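Local coordinates for protein FMN reductase (NADPH) (Bacillus subtilis, PDB 3N2S) that uses NADPH to reduce flavin mononucleotide, and also reduces nitroaromatic compounds, quinones and azo dyes, at residues 39-45 and 109-113; 83-87 and 152-156; 45-51 and 76-82; 59-63 and 144-149; 138-142 and 156-160. All blocks are in the same frame, centred on the assembly; numbering follows the deposited sequence.

Contact 1. Residues 39-45 and 109-113. With FMN (flavin mononucleotide), chain G.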
# COMPACT_ATOMS: atom_id res chain seq x y z
N THR A 39 -4.93 7.36 5.99
CA THR A 39 -5.28 6.15 6.73
C THR A 39 -6.81 5.99 6.76
O THR A 39 -7.51 6.93 7.12
CB THR A 39 -4.64 6.17 8.13
OG1 THR A 39 -5.30 5.18 8.92
CG2 THR A 39 -4.78 7.54 8.84
N SER A 40 -7.32 4.82 6.34
CA SER A 40 -8.77 4.52 6.29
C SER A 40 -9.41 4.75 7.65
O SER A 40 -8.95 4.19 8.63
CB SER A 40 -9.02 3.07 5.89
OG SER A 40 -8.51 2.75 4.61
N SER A 41 -10.44 5.62 7.70
CA SER A 41 -11.18 5.99 8.90
C SER A 41 -10.30 6.36 10.09
O SER A 41 -10.68 6.10 11.23
CB SER A 41 -12.17 4.89 9.27
OG SER A 41 -13.12 4.74 8.23
N TYR A 42 -9.08 6.90 9.82
CA TYR A 42 -8.11 7.38 10.83
C TYR A 42 -7.59 6.24 11.72
O TYR A 42 -6.99 6.50 12.77
CB TYR A 42 -8.87 8.43 11.69
CG TYR A 42 -8.09 9.50 12.41
CD1 TYR A 42 -6.75 9.75 12.10
CD2 TYR A 42 -8.70 10.32 13.35
CE1 TYR A 42 -6.04 10.78 12.73
CE2 TYR A 42 -8.01 11.35 13.99
CZ TYR A 42 -6.68 11.57 13.69
OH TYR A 42 -6.04 12.62 14.29
N VAL A 43 -7.82 4.97 11.31
CA VAL A 43 -7.45 3.79 12.12
C VAL A 43 -5.97 3.55 12.32
O VAL A 43 -5.61 2.93 13.34
CB VAL A 43 -8.24 2.50 11.76
CG1 VAL A 43 -9.74 2.77 11.67
CG2 VAL A 43 -7.73 1.88 10.45
N GLN A 44 -5.12 3.99 11.37
CA GLN A 44 -3.65 3.83 11.42
C GLN A 44 -3.31 2.38 11.80
O GLN A 44 -2.61 2.12 12.78
CB GLN A 44 -3.03 4.84 12.42
CG GLN A 44 -3.27 6.30 12.03
CD GLN A 44 -3.12 7.26 13.20
OE1 GLN A 44 -2.03 7.67 13.56
NE2 GLN A 44 -4.22 7.70 13.76
N ALA A 45 -3.85 1.43 11.02
CA ALA A 45 -3.80 -0.01 11.30
C ALA A 45 -2.47 -0.69 10.96
O ALA A 45 -2.44 -1.72 10.31
CB ALA A 45 -4.98 -0.72 10.63
N VAL A 109 -7.98 -3.16 4.86
CA VAL A 109 -7.72 -1.87 5.49
C VAL A 109 -6.30 -1.81 6.05
O VAL A 109 -5.55 -0.85 5.76
CB VAL A 109 -8.82 -1.51 6.55
CG1 VAL A 109 -8.33 -0.46 7.54
CG2 VAL A 109 -10.12 -1.06 5.85
N SER A 110 -5.93 -2.82 6.84
CA SER A 110 -4.61 -2.83 7.49
C SER A 110 -3.44 -2.99 6.50
O SER A 110 -2.43 -2.32 6.68
CB SER A 110 -4.56 -3.88 8.61
OG SER A 110 -4.82 -5.18 8.12
N LEU A 111 -3.60 -3.83 5.45
CA LEU A 111 -2.57 -4.00 4.42
C LEU A 111 -2.34 -2.71 3.65
O LEU A 111 -1.19 -2.32 3.44
CB LEU A 111 -2.95 -5.13 3.45
CG LEU A 111 -2.26 -6.48 3.70
CD1 LEU A 111 -2.70 -7.07 5.03
CD2 LEU A 111 -2.60 -7.45 2.59
N ILE A 112 -3.43 -2.04 3.23
CA ILE A 112 -3.35 -0.77 2.49
C ILE A 112 -2.72 0.31 3.39
O ILE A 112 -1.82 1.01 2.94
CB ILE A 112 -4.73 -0.37 1.90
CG1 ILE A 112 -5.14 -1.40 0.79
CG2 ILE A 112 -4.69 1.08 1.35
CD1 ILE A 112 -6.65 -1.40 0.43
N ASP A 113 -3.17 0.43 4.65
CA ASP A 113 -2.61 1.44 5.57
C ASP A 113 -1.10 1.27 5.72
O ASP A 113 -0.37 2.25 5.62
CB ASP A 113 -3.29 1.34 6.95
CG ASP A 113 -4.38 2.37 7.21
OD1 ASP A 113 -4.98 2.88 6.23
OD2 ASP A 113 -4.65 2.66 8.40
N1 FMN G . -11.93 9.78 3.27
C2 FMN G . -13.20 10.01 2.80
O2 FMN G . -13.74 11.11 2.96
N3 FMN G . -13.89 9.02 2.20
C4 FMN G . -13.47 7.77 1.92
O4 FMN G . -14.14 6.94 1.37
C4A FMN G . -12.08 7.48 2.35
N5 FMN G . -11.53 6.31 2.08
C5A FMN G . -10.16 6.15 2.40
C6 FMN G . -9.56 4.92 1.99
C7 FMN G . -8.19 4.71 2.18
C7M FMN G . -7.57 3.44 1.67
C8 FMN G . -7.39 5.72 2.89
C8M FMN G . -5.97 5.54 3.14
C9 FMN G . -8.01 6.92 3.33
C9A FMN G . -9.40 7.15 3.10
N10 FMN G . -10.04 8.37 3.41
C10 FMN G . -11.34 8.62 3.05
C1' FMN G . -9.29 9.46 4.07
C2' FMN G . -9.09 9.14 5.55
O2' FMN G . -10.34 9.38 6.18
C3' FMN G . -8.04 10.12 6.07
O3' FMN G . -6.79 9.82 5.44
C4' FMN G . -7.91 10.07 7.63
O4' FMN G . -9.08 10.63 8.24
C5' FMN G . -6.67 10.89 8.12
O5' FMN G . -6.88 12.23 7.70
P FMN G . -5.78 12.99 6.81
O1P FMN G . -6.49 14.31 6.44
O2P FMN G . -5.64 12.25 5.45
O3P FMN G . -4.43 13.09 7.49
O HOH W 1 -6.25 1.44 4.54

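Contact 2. Residues 83-87 and 152-156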
# COMPACT_ATOMS: atom_id res chain seq x y z
N LEU A 83 -3.87 -4.71 14.14
CA LEU A 83 -5.21 -4.52 14.71
C LEU A 83 -5.20 -4.85 16.21
O LEU A 83 -6.22 -4.77 16.90
CB LEU A 83 -6.25 -5.33 13.93
CG LEU A 83 -6.50 -4.83 12.48
CD1 LEU A 83 -7.36 -5.77 11.70
CD2 LEU A 83 -7.08 -3.42 12.46
N TYR A 84 -4.00 -5.17 16.72
CA TYR A 84 -3.78 -5.46 18.15
C TYR A 84 -3.98 -4.19 18.98
O TYR A 84 -4.58 -4.24 20.06
CB TYR A 84 -2.38 -6.04 18.34
CG TYR A 84 -1.96 -6.23 19.79
CD1 TYR A 84 -2.30 -7.39 20.49
CD2 TYR A 84 -1.17 -5.29 20.43
CE1 TYR A 84 -1.87 -7.59 21.80
CE2 TYR A 84 -0.73 -5.48 21.75
CZ TYR A 84 -1.08 -6.64 22.42
OH TYR A 84 -0.67 -6.83 23.72
N ARG A 85 -3.50 -3.04 18.46
CA ARG A 85 -3.66 -1.72 19.08
C ARG A 85 -5.16 -1.47 19.36
O ARG A 85 -5.52 -1.07 20.47
CB ARG A 85 -3.12 -0.65 18.11
CG ARG A 85 -3.25 0.81 18.59
CD ARG A 85 -2.64 1.82 17.61
NE ARG A 85 -1.21 1.56 17.41
CZ ARG A 85 -0.67 1.18 16.25
NH1 ARG A 85 -1.43 1.07 15.16
NH2 ARG A 85 0.62 0.91 16.17
N HIS A 86 -6.01 -1.77 18.37
CA HIS A 86 -7.46 -1.61 18.39
C HIS A 86 -8.11 -2.61 19.36
O HIS A 86 -8.98 -2.23 20.14
CB HIS A 86 -8.01 -1.68 16.94
CG HIS A 86 -7.20 -0.84 16.01
ND1 HIS A 86 -5.96 -1.27 15.52
CD2 HIS A 86 -7.40 0.43 15.59
CE1 HIS A 86 -5.48 -0.26 14.81
NE2 HIS A 86 -6.31 0.78 14.81
N GLN A 87 -7.63 -3.87 19.35
CA GLN A 87 -8.09 -4.89 20.30
C GLN A 87 -7.82 -4.41 21.74
O GLN A 87 -8.73 -4.44 22.56
CB GLN A 87 -7.35 -6.23 20.07
CG GLN A 87 -7.91 -7.36 20.94
CD GLN A 87 -6.98 -8.54 21.08
OE1 GLN A 87 -5.75 -8.45 20.94
NE2 GLN A 87 -7.57 -9.69 21.39
N PRO A 152 2.40 -10.00 18.66
CA PRO A 152 1.25 -10.68 19.28
C PRO A 152 0.17 -11.04 18.26
O PRO A 152 0.36 -10.83 17.04
CB PRO A 152 0.76 -9.63 20.29
CG PRO A 152 1.07 -8.29 19.60
CD PRO A 152 2.35 -8.53 18.83
N ASP A 153 -0.99 -11.53 18.73
CA ASP A 153 -2.09 -11.84 17.82
C ASP A 153 -2.61 -10.53 17.24
O ASP A 153 -2.38 -9.48 17.84
CB ASP A 153 -3.22 -12.59 18.53
CG ASP A 153 -3.67 -13.78 17.72
OD1 ASP A 153 -4.69 -13.66 17.01
OD2 ASP A 153 -2.95 -14.81 17.72
N HIS A 154 -3.22 -10.58 16.04
CA HIS A 154 -3.73 -9.38 15.33
C HIS A 154 -2.62 -8.48 14.79
O HIS A 154 -2.86 -7.31 14.46
CB HIS A 154 -4.77 -8.59 16.15
CG HIS A 154 -5.93 -9.43 16.57
ND1 HIS A 154 -6.82 -9.92 15.64
CD2 HIS A 154 -6.25 -9.90 17.79
CE1 HIS A 154 -7.68 -10.65 16.33
NE2 HIS A 154 -7.37 -10.68 17.62
N VAL A 155 -1.40 -9.04 14.69
CA VAL A 155 -0.24 -8.34 14.12
C VAL A 155 0.32 -9.28 13.04
O VAL A 155 0.61 -10.44 13.32
CB VAL A 155 0.83 -7.87 15.15
CG1 VAL A 155 2.03 -7.25 14.45
CG2 VAL A 155 0.24 -6.88 16.14
N LEU A 156 0.41 -8.78 11.79
CA LEU A 156 0.92 -9.58 10.69
C LEU A 156 2.09 -8.89 9.99
O LEU A 156 1.87 -7.91 9.27
CB LEU A 156 -0.21 -9.89 9.67
CG LEU A 156 0.12 -10.92 8.56
CD1 LEU A 156 0.20 -12.36 9.14
CD2 LEU A 156 -0.94 -10.90 7.47

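Contact 3. Residues 45-51 and 76-82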
# COMPACT_ATOMS: atom_id res chain seq x y z
N ALA A 45 -3.85 1.43 11.02
CA ALA A 45 -3.80 -0.01 11.30
C ALA A 45 -2.47 -0.69 10.96
O ALA A 45 -2.44 -1.72 10.31
CB ALA A 45 -4.98 -0.72 10.63
N TYR A 46 -1.37 -0.13 11.48
CA TYR A 46 -0.04 -0.68 11.22
C TYR A 46 0.93 -0.41 12.36
O TYR A 46 0.70 0.46 13.20
CB TYR A 46 0.53 -0.10 9.88
CG TYR A 46 0.62 1.41 9.87
CD1 TYR A 46 1.77 2.06 10.30
CD2 TYR A 46 -0.48 2.18 9.51
CE1 TYR A 46 1.83 3.45 10.39
CE2 TYR A 46 -0.43 3.57 9.58
CZ TYR A 46 0.72 4.20 10.02
OH TYR A 46 0.75 5.57 10.09
N SER A 47 2.05 -1.13 12.33
CA SER A 47 3.19 -0.97 13.21
C SER A 47 4.45 -1.14 12.40
O SER A 47 4.43 -1.79 11.35
CB SER A 47 3.16 -1.96 14.38
OG SER A 47 2.46 -1.34 15.45
N ILE A 48 5.52 -0.48 12.85
CA ILE A 48 6.82 -0.52 12.18
C ILE A 48 7.83 -1.01 13.20
O ILE A 48 8.00 -0.38 14.25
CB ILE A 48 7.21 0.87 11.61
CG1 ILE A 48 6.09 1.46 10.72
CG2 ILE A 48 8.57 0.82 10.89
CD1 ILE A 48 6.23 3.00 10.40
N ILE A 49 8.50 -2.13 12.91
CA ILE A 49 9.51 -2.63 13.84
C ILE A 49 10.89 -2.34 13.24
O ILE A 49 11.21 -2.86 12.17
CB ILE A 49 9.31 -4.13 14.20
CG1 ILE A 49 7.86 -4.37 14.74
CG2 ILE A 49 10.39 -4.59 15.25
CD1 ILE A 49 7.47 -5.77 14.86
N GLY A 50 11.67 -1.51 13.92
CA GLY A 50 13.02 -1.17 13.50
C GLY A 50 14.00 -2.21 14.04
O GLY A 50 14.19 -2.33 15.26
N VAL A 51 14.58 -2.99 13.13
CA VAL A 51 15.49 -4.09 13.51
C VAL A 51 16.96 -3.68 13.34
O VAL A 51 17.44 -3.44 12.22
CB VAL A 51 15.14 -5.42 12.79
CG1 VAL A 51 15.92 -6.61 13.39
CG2 VAL A 51 13.64 -5.71 12.84
N PHE A 76 16.92 -1.80 9.26
CA PHE A 76 15.94 -2.69 8.65
C PHE A 76 14.58 -2.50 9.33
O PHE A 76 14.46 -2.74 10.53
CB PHE A 76 16.39 -4.16 8.67
CG PHE A 76 15.50 -5.09 7.87
CD1 PHE A 76 15.38 -4.95 6.49
CD2 PHE A 76 14.80 -6.12 8.50
CE1 PHE A 76 14.54 -5.81 5.76
CE2 PHE A 76 13.98 -6.98 7.77
CZ PHE A 76 13.87 -6.82 6.41
N PHE A 77 13.59 -2.03 8.57
CA PHE A 77 12.24 -1.79 9.08
C PHE A 77 11.33 -2.94 8.69
O PHE A 77 11.39 -3.41 7.55
CB PHE A 77 11.66 -0.48 8.53
CG PHE A 77 12.42 0.79 8.88
CD1 PHE A 77 12.05 1.55 9.98
CD2 PHE A 77 13.44 1.26 8.06
CE1 PHE A 77 12.71 2.76 10.27
CE2 PHE A 77 14.13 2.45 8.37
CZ PHE A 77 13.74 3.19 9.47
N VAL A 78 10.46 -3.39 9.61
CA VAL A 78 9.47 -4.42 9.27
C VAL A 78 8.09 -3.79 9.40
O VAL A 78 7.72 -3.34 10.49
CB VAL A 78 9.60 -5.77 10.04
CG1 VAL A 78 8.48 -6.74 9.63
CG2 VAL A 78 10.97 -6.40 9.81
N PHE A 79 7.34 -3.75 8.28
CA PHE A 79 5.99 -3.18 8.27
C PHE A 79 5.00 -4.27 8.58
O PHE A 79 5.01 -5.32 7.94
CB PHE A 79 5.66 -2.48 6.93
CG PHE A 79 6.29 -1.12 6.85
CD1 PHE A 79 5.55 0.03 7.13
CD2 PHE A 79 7.65 -0.98 6.57
CE1 PHE A 79 6.15 1.29 7.10
CE2 PHE A 79 8.25 0.28 6.52
CZ PHE A 79 7.49 1.41 6.80
N CYS A 80 4.12 -4.00 9.56
CA CYS A 80 3.10 -4.97 9.98
C CYS A 80 1.72 -4.41 9.86
O CYS A 80 1.51 -3.26 10.24
CB CYS A 80 3.31 -5.41 11.43
SG CYS A 80 4.97 -6.01 11.81
N ALA A 81 0.74 -5.27 9.49
CA ALA A 81 -0.68 -4.96 9.60
C ALA A 81 -0.89 -5.07 11.11
O ALA A 81 -0.35 -6.00 11.73
CB ALA A 81 -1.51 -5.99 8.85
N ASP A 82 -1.55 -4.08 11.73
CA ASP A 82 -1.73 -4.09 13.18
C ASP A 82 -3.16 -3.73 13.58
O ASP A 82 -3.57 -2.59 13.44
CB ASP A 82 -0.72 -3.13 13.88
CG ASP A 82 -0.67 -3.16 15.40
OD1 ASP A 82 -1.69 -3.51 16.03
OD2 ASP A 82 0.35 -2.73 15.98

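Contact 4. Residues 59-63 and 144-149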
# COMPACT_ATOMS: atom_id res chain seq x y z
N GLU A 59 18.75 -13.53 11.22
CA GLU A 59 17.66 -14.51 11.13
C GLU A 59 16.68 -14.12 10.04
O GLU A 59 16.28 -14.97 9.25
CB GLU A 59 16.89 -14.62 12.47
CG GLU A 59 17.66 -15.25 13.61
CD GLU A 59 16.88 -15.14 14.91
OE1 GLU A 59 16.86 -14.04 15.51
OE2 GLU A 59 16.25 -16.15 15.29
N LEU A 60 16.27 -12.85 10.00
CA LEU A 60 15.32 -12.36 8.99
C LEU A 60 15.89 -12.49 7.59
O LEU A 60 15.16 -12.88 6.68
CB LEU A 60 14.91 -10.90 9.29
CG LEU A 60 14.12 -10.67 10.60
CD1 LEU A 60 14.00 -9.21 10.92
CD2 LEU A 60 12.75 -11.39 10.59
N SER A 61 17.19 -12.22 7.42
CA SER A 61 17.85 -12.38 6.12
C SER A 61 17.71 -13.85 5.65
O SER A 61 17.34 -14.09 4.51
CB SER A 61 19.34 -12.02 6.23
OG SER A 61 20.01 -12.41 5.05
N VAL A 62 17.99 -14.81 6.56
CA VAL A 62 17.90 -16.25 6.26
C VAL A 62 16.47 -16.63 5.91
O VAL A 62 16.24 -17.24 4.85
CB VAL A 62 18.46 -17.13 7.41
CG1 VAL A 62 18.20 -18.62 7.15
CG2 VAL A 62 19.95 -16.88 7.59
N LEU A 63 15.51 -16.23 6.77
CA LEU A 63 14.08 -16.51 6.54
C LEU A 63 13.61 -15.91 5.22
O LEU A 63 12.80 -16.53 4.54
CB LEU A 63 13.21 -16.02 7.73
CG LEU A 63 13.51 -16.68 9.10
CD1 LEU A 63 12.84 -15.91 10.25
CD2 LEU A 63 13.14 -18.16 9.09
N LYS A 144 8.05 -18.09 11.87
CA LYS A 144 9.37 -17.84 12.45
C LYS A 144 9.66 -16.35 12.57
O LYS A 144 10.29 -15.94 13.54
CB LYS A 144 10.47 -18.59 11.68
CG LYS A 144 10.32 -20.11 11.83
CD LYS A 144 11.45 -20.90 11.19
CE LYS A 144 11.18 -22.39 11.17
NZ LYS A 144 10.96 -22.95 12.53
N VAL A 145 9.19 -15.53 11.61
CA VAL A 145 9.35 -14.06 11.64
C VAL A 145 8.61 -13.48 12.87
O VAL A 145 9.20 -12.68 13.61
CB VAL A 145 8.91 -13.41 10.29
CG1 VAL A 145 8.85 -11.89 10.41
CG2 VAL A 145 9.86 -13.81 9.16
N THR A 146 7.37 -13.98 13.15
CA THR A 146 6.61 -13.52 14.31
C THR A 146 7.33 -13.89 15.62
O THR A 146 7.23 -13.13 16.59
CB THR A 146 5.14 -13.99 14.29
OG1 THR A 146 5.09 -15.42 14.33
CG2 THR A 146 4.37 -13.47 13.08
N GLU A 147 8.08 -15.02 15.63
CA GLU A 147 8.86 -15.41 16.81
C GLU A 147 10.07 -14.49 16.97
O GLU A 147 10.38 -14.11 18.10
CB GLU A 147 9.35 -16.87 16.70
CG GLU A 147 8.26 -17.92 16.72
CD GLU A 147 8.85 -19.30 16.90
OE1 GLU A 147 8.86 -20.08 15.92
OE2 GLU A 147 9.37 -19.58 18.00
N VAL A 148 10.76 -14.12 15.85
CA VAL A 148 11.92 -13.21 15.90
C VAL A 148 11.47 -11.84 16.46
O VAL A 148 12.13 -11.27 17.34
CB VAL A 148 12.61 -13.07 14.50
CG1 VAL A 148 13.62 -11.93 14.48
CG2 VAL A 148 13.26 -14.37 14.06
N LEU A 149 10.36 -11.32 15.94
CA LEU A 149 9.84 -10.00 16.30
C LEU A 149 8.92 -9.99 17.52
O LEU A 149 8.54 -8.92 17.97
CB LEU A 149 9.13 -9.37 15.08
CG LEU A 149 9.94 -9.27 13.77
CD1 LEU A 149 9.06 -8.81 12.63
CD2 LEU A 149 11.13 -8.33 13.93

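Contact 5. Residues 138-142 and 156-160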
# COMPACT_ATOMS: atom_id res chain seq x y z
N ILE A 138 10.38 -12.17 3.67
CA ILE A 138 10.03 -12.54 5.06
C ILE A 138 8.72 -13.38 5.11
O ILE A 138 8.52 -14.16 6.05
CB ILE A 138 9.99 -11.34 6.05
CG1 ILE A 138 8.86 -10.34 5.71
CG2 ILE A 138 11.36 -10.66 6.17
CD1 ILE A 138 8.48 -9.40 6.86
N ARG A 139 7.85 -13.25 4.08
CA ARG A 139 6.59 -14.03 4.02
C ARG A 139 6.80 -15.53 3.70
O ARG A 139 5.83 -16.28 3.68
CB ARG A 139 5.54 -13.40 3.08
CG ARG A 139 5.04 -12.05 3.58
CD ARG A 139 3.74 -11.64 2.92
NE ARG A 139 3.78 -11.73 1.46
CZ ARG A 139 4.26 -10.79 0.64
NH1 ARG A 139 4.78 -9.67 1.13
NH2 ARG A 139 4.26 -10.99 -0.67
N ASN A 140 8.07 -15.95 3.47
CA ASN A 140 8.39 -17.37 3.26
C ASN A 140 8.14 -18.15 4.55
O ASN A 140 7.72 -19.30 4.49
CB ASN A 140 9.87 -17.55 2.84
CG ASN A 140 10.23 -17.09 1.46
OD1 ASN A 140 9.41 -17.10 0.54
ND2 ASN A 140 11.49 -16.71 1.27
N GLU A 141 8.40 -17.52 5.71
CA GLU A 141 8.31 -18.18 7.02
C GLU A 141 7.76 -17.24 8.07
O GLU A 141 8.43 -16.95 9.04
CB GLU A 141 9.71 -18.68 7.43
CG GLU A 141 10.38 -19.61 6.43
CD GLU A 141 11.17 -20.77 7.01
OE1 GLU A 141 12.29 -21.02 6.52
OE2 GLU A 141 10.66 -21.44 7.93
N LEU A 142 6.53 -16.73 7.87
CA LEU A 142 5.95 -15.78 8.82
C LEU A 142 5.86 -16.26 10.27
O LEU A 142 6.01 -15.44 11.16
CB LEU A 142 4.61 -15.22 8.35
CG LEU A 142 4.60 -14.07 7.36
CD1 LEU A 142 3.19 -13.54 7.21
CD2 LEU A 142 5.58 -12.90 7.78
N LEU A 156 0.41 -8.78 11.79
CA LEU A 156 0.92 -9.58 10.69
C LEU A 156 2.09 -8.89 9.99
O LEU A 156 1.87 -7.91 9.27
CB LEU A 156 -0.21 -9.89 9.67
CG LEU A 156 0.12 -10.92 8.56
CD1 LEU A 156 0.20 -12.36 9.14
CD2 LEU A 156 -0.94 -10.90 7.47
N PRO A 157 3.34 -9.41 10.11
CA PRO A 157 4.45 -8.82 9.33
C PRO A 157 4.15 -9.02 7.83
O PRO A 157 3.68 -10.07 7.43
CB PRO A 157 5.68 -9.61 9.80
CG PRO A 157 5.25 -10.27 11.13
CD PRO A 157 3.79 -10.58 10.89
N LEU A 158 4.32 -7.96 7.03
CA LEU A 158 3.99 -7.99 5.60
C LEU A 158 5.23 -8.01 4.75
O LEU A 158 5.31 -8.76 3.77
CB LEU A 158 3.13 -6.75 5.23
CG LEU A 158 1.89 -6.47 6.10
CD1 LEU A 158 1.19 -5.21 5.64
CD2 LEU A 158 0.91 -7.66 6.04
N PHE A 159 6.19 -7.12 5.06
CA PHE A 159 7.45 -7.00 4.32
C PHE A 159 8.41 -6.17 5.14
O PHE A 159 7.98 -5.39 5.99
CB PHE A 159 7.25 -6.32 2.94
CG PHE A 159 6.43 -5.04 3.01
CD1 PHE A 159 7.02 -3.83 3.34
CD2 PHE A 159 5.05 -5.07 2.77
CE1 PHE A 159 6.25 -2.68 3.45
CE2 PHE A 159 4.28 -3.90 2.87
CZ PHE A 159 4.89 -2.72 3.22
N GLY A 160 9.69 -6.35 4.86
CA GLY A 160 10.73 -5.51 5.43
C GLY A 160 11.03 -4.39 4.44
O GLY A 160 10.58 -4.41 3.28

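Contact 1. Residues 39-45 and 109-113
The carboxylate of D113 holds three donors of the loop 39-45, and so ties a wall of the flavin pocket of this nitroreductase fold to helix 104-127. OD2 takes two of them: T39 OG1 at 2.7 Å, coming from the syn side but 32° out of the carboxylate plane, and A45 N at 3.0 Å on the anti lone pair. OD1 receives S40 N at 3.0 Å through its syn lone pair, and a water that also joins S40 OG and V109 O donates to it. Gripped at both oxygens, the buried group can hardly rotate. The T39 hydroxyl, set opposite the backbone N (chi1 165°), is itself steadied from behind: its OG1 accepts Q44 N at 2.7 Å. V43 CG2 packs 3.8 Å from V109 CG1, the two side chains crossing at about a right angle. On the flavin side, T39 N donates to FMN O3' at 3.1 Å, while R15, R175 and G136 of the second subunit bind the same cofactor, which therefore sits at the dimer interface. At the dimethylbenzene end, I112 CG2 lies 3.7 Å from methyl C7M, and S40 OG approaches ring carbon C7 to 3.1 Å.

Contact 2. Residues 83-87 and 152-156
H154 O is the acceptor that joins the start of helix 84-92 to the turn before strand 155-164. L83 N points at it nearly along the C=O axis, 2.8 Å from N to O, with an N-H...O angle of 172°. Y84 N adds a weak second bond to the same oxygen and shares D82 OD1, weakly, with R85 N, so the first amides of the helix find acceptors in H154 O and the D82 side chain. H86 NE2 bonds V43 O, and R85 NH1 bonds Y46 O. H154, with a positive phi, is the third residue of a type II beta turn from P152 to V155, whose closing bond, V155 N to P152 O, is weak at 3.4 Å. Its imidazole meets Q87 at the rim: Q87 OE1 lies 3.5 Å from CD2, near the ring plane, with the amide turned 76° to it. H154 NE2 and Q87 NE2 each find S98 OG through weak bonds. With its CG opposite the backbone N (chi1 173°), the Y84 ring receives P152 CG over its centre in a CH-pi contact, 3.5 Å from that P152 atom to the ring centroid. Y187 of the second subunit covers Y84 and P152. The whole is a helix N terminus, capped by D82, docked on a type II turn that leads into strand 155-164.

Contact 3. Residues 45-51 and 76-82
S47 with C80, I49 with V78 and V51 with F76 are the hydrogen-bonded pairs of an antiparallel ladder in the sheet of this alpha-beta-alpha sandwich. The bonds of the I49-V78 pair are 2.8 Å from I49 N to V78 O and 2.7 Å from V78 N to I49 O. The end pair is lopsided: V51 N sits 2.6 Å from F76 O, whereas the return bond from F76 N is weak. Between them lie non-hydrogen-bonded pairs, where I48 CA makes a C-H...O contact of 3.4 Å with V78 O.

Apolar contacts divide between the two faces. On one, I48 runs alongside F79, CG1 3.6 Å from CE1, while its CG2 branch sits over the F79 ring near the rim and touches F77 CD1. On the other, I49 CD1 lies 4.0 Å from C80 SG, and the CG2 methyls of V51 and V78 meet. Strand 46-51 also pairs in parallel with a strand of the second subunit, so the sheet continues across the dimer.

Polar groups gather at the D82 end. From the second subunit, Y187 OH bonds D82 OD2 and H183 NE2 bonds S47 OG; with CG opposite the backbone N (chi1 -173°), the D82 carboxylate receives S47 OG on the anti lone pair of OD2, 2.6 Å away.

Contact 4. Residues 59-63 and 144-149
L63 N bonds to E59 O at 2.9 Å, an ordinary helical bond that places both residues on the side of helix 54-63 facing V148. Between the two segments the contact is made by side-chain packing, mostly aliphatic. The short axes run almost exactly antiparallel, 173° apart, with a closest approach of 10.4 Å. V148 works with both branches: with CG1 opposite the backbone N (chi1 169°), that methyl reaches L60 CD2 at 4.0 Å, and CG2 is left to meet E59 and L63. The E59 chain, extended beyond CG, slides past V148 in the opposite direction, and its OE2 comes to 3.7 Å from V148 CG2, so a carboxylate lies against a methyl. L63 spreads its two methyls over K144 and V145. Its CD2 lies 3.7 Å from K144 CB, crossing the lysine at about a right angle before the amino end leads away, while CD1 is 3.8 Å from V145 CG2. Deeper in, L60 CD2 sits 3.9 Å from V145 CG1, and L60 CD1 faces L149 CD2 at the longer distance of 4.3 Å. K56 NZ, one turn earlier on the first helix, bonds V148 O. Beneath this seam lies the sheet: L60 rests on V51 and F76, L149 on I49, V51 and V78, and V145 on P157, so the helices lie side by side across strands 46-51, 75-82 and 155-164.

Contact 5. Residues 138-142 and 156-160
The classic beta bulge in strand 155-164, where L158 and F159 both stand opposite F79, is met by R139 and I138 from the 3-10 turn that follows strand 131-135. R139 NH1 donates to L158 O at 2.8 Å, and that oxygen lies at the edge of the guanidinium, only 5° out of its plane. R139 CG already lies 3.3 Å from L158 O, and the bend at chi3 (-51°) turns the guanidinium back to the same oxygen. NE also forms a salt bridge with E105 of the second subunit, which probably offsets the nearby charge of R234. I138 lays its CD1 methyl against the strand backbone, 3.6 Å from F159 CA and 3.8 Å from G160 N. L142 packs on the residues before the bulge, CD1 meeting L156 CD1 at 3.7 Å and CD2 lying 3.9 Å from P157 CB. The same CD2 is 3.4 Å from P157 O, a buried oxygen with no polar partner in the model. The ring of F159, itself in the bulge, meets Y134 and lies about 4 Å, nearest atoms, from a bound flavin. This is a strand-to-helix connection, with E141 at the N-cap of helix 142-149, laid over a bulged strand that passes the FMN site.

In the fold
From the N terminus, the loop 39-45 opens contact 1, and strand 46-51 follows at once, sharing A45 with contact 3. Contact 3 closes at 76-82 a loop that carries helix 54-63 and is nested inside the larger one that contact 1 closes at 109-113. Contact 4 starts within that inner loop at 59-63 and ends only at 144-149, crossing contacts 1, 2, 3 and 5. Contact 2 starts at 83-87, crosses contact 1 and returns at 152-156; contact 5, from 138-142, ends beside it on strand 155-164, with L156 in common. Together they bind helices 54-63 and 142-149, the sheet, helix 104-127 and the loop 39-45, and all five reach the second subunit.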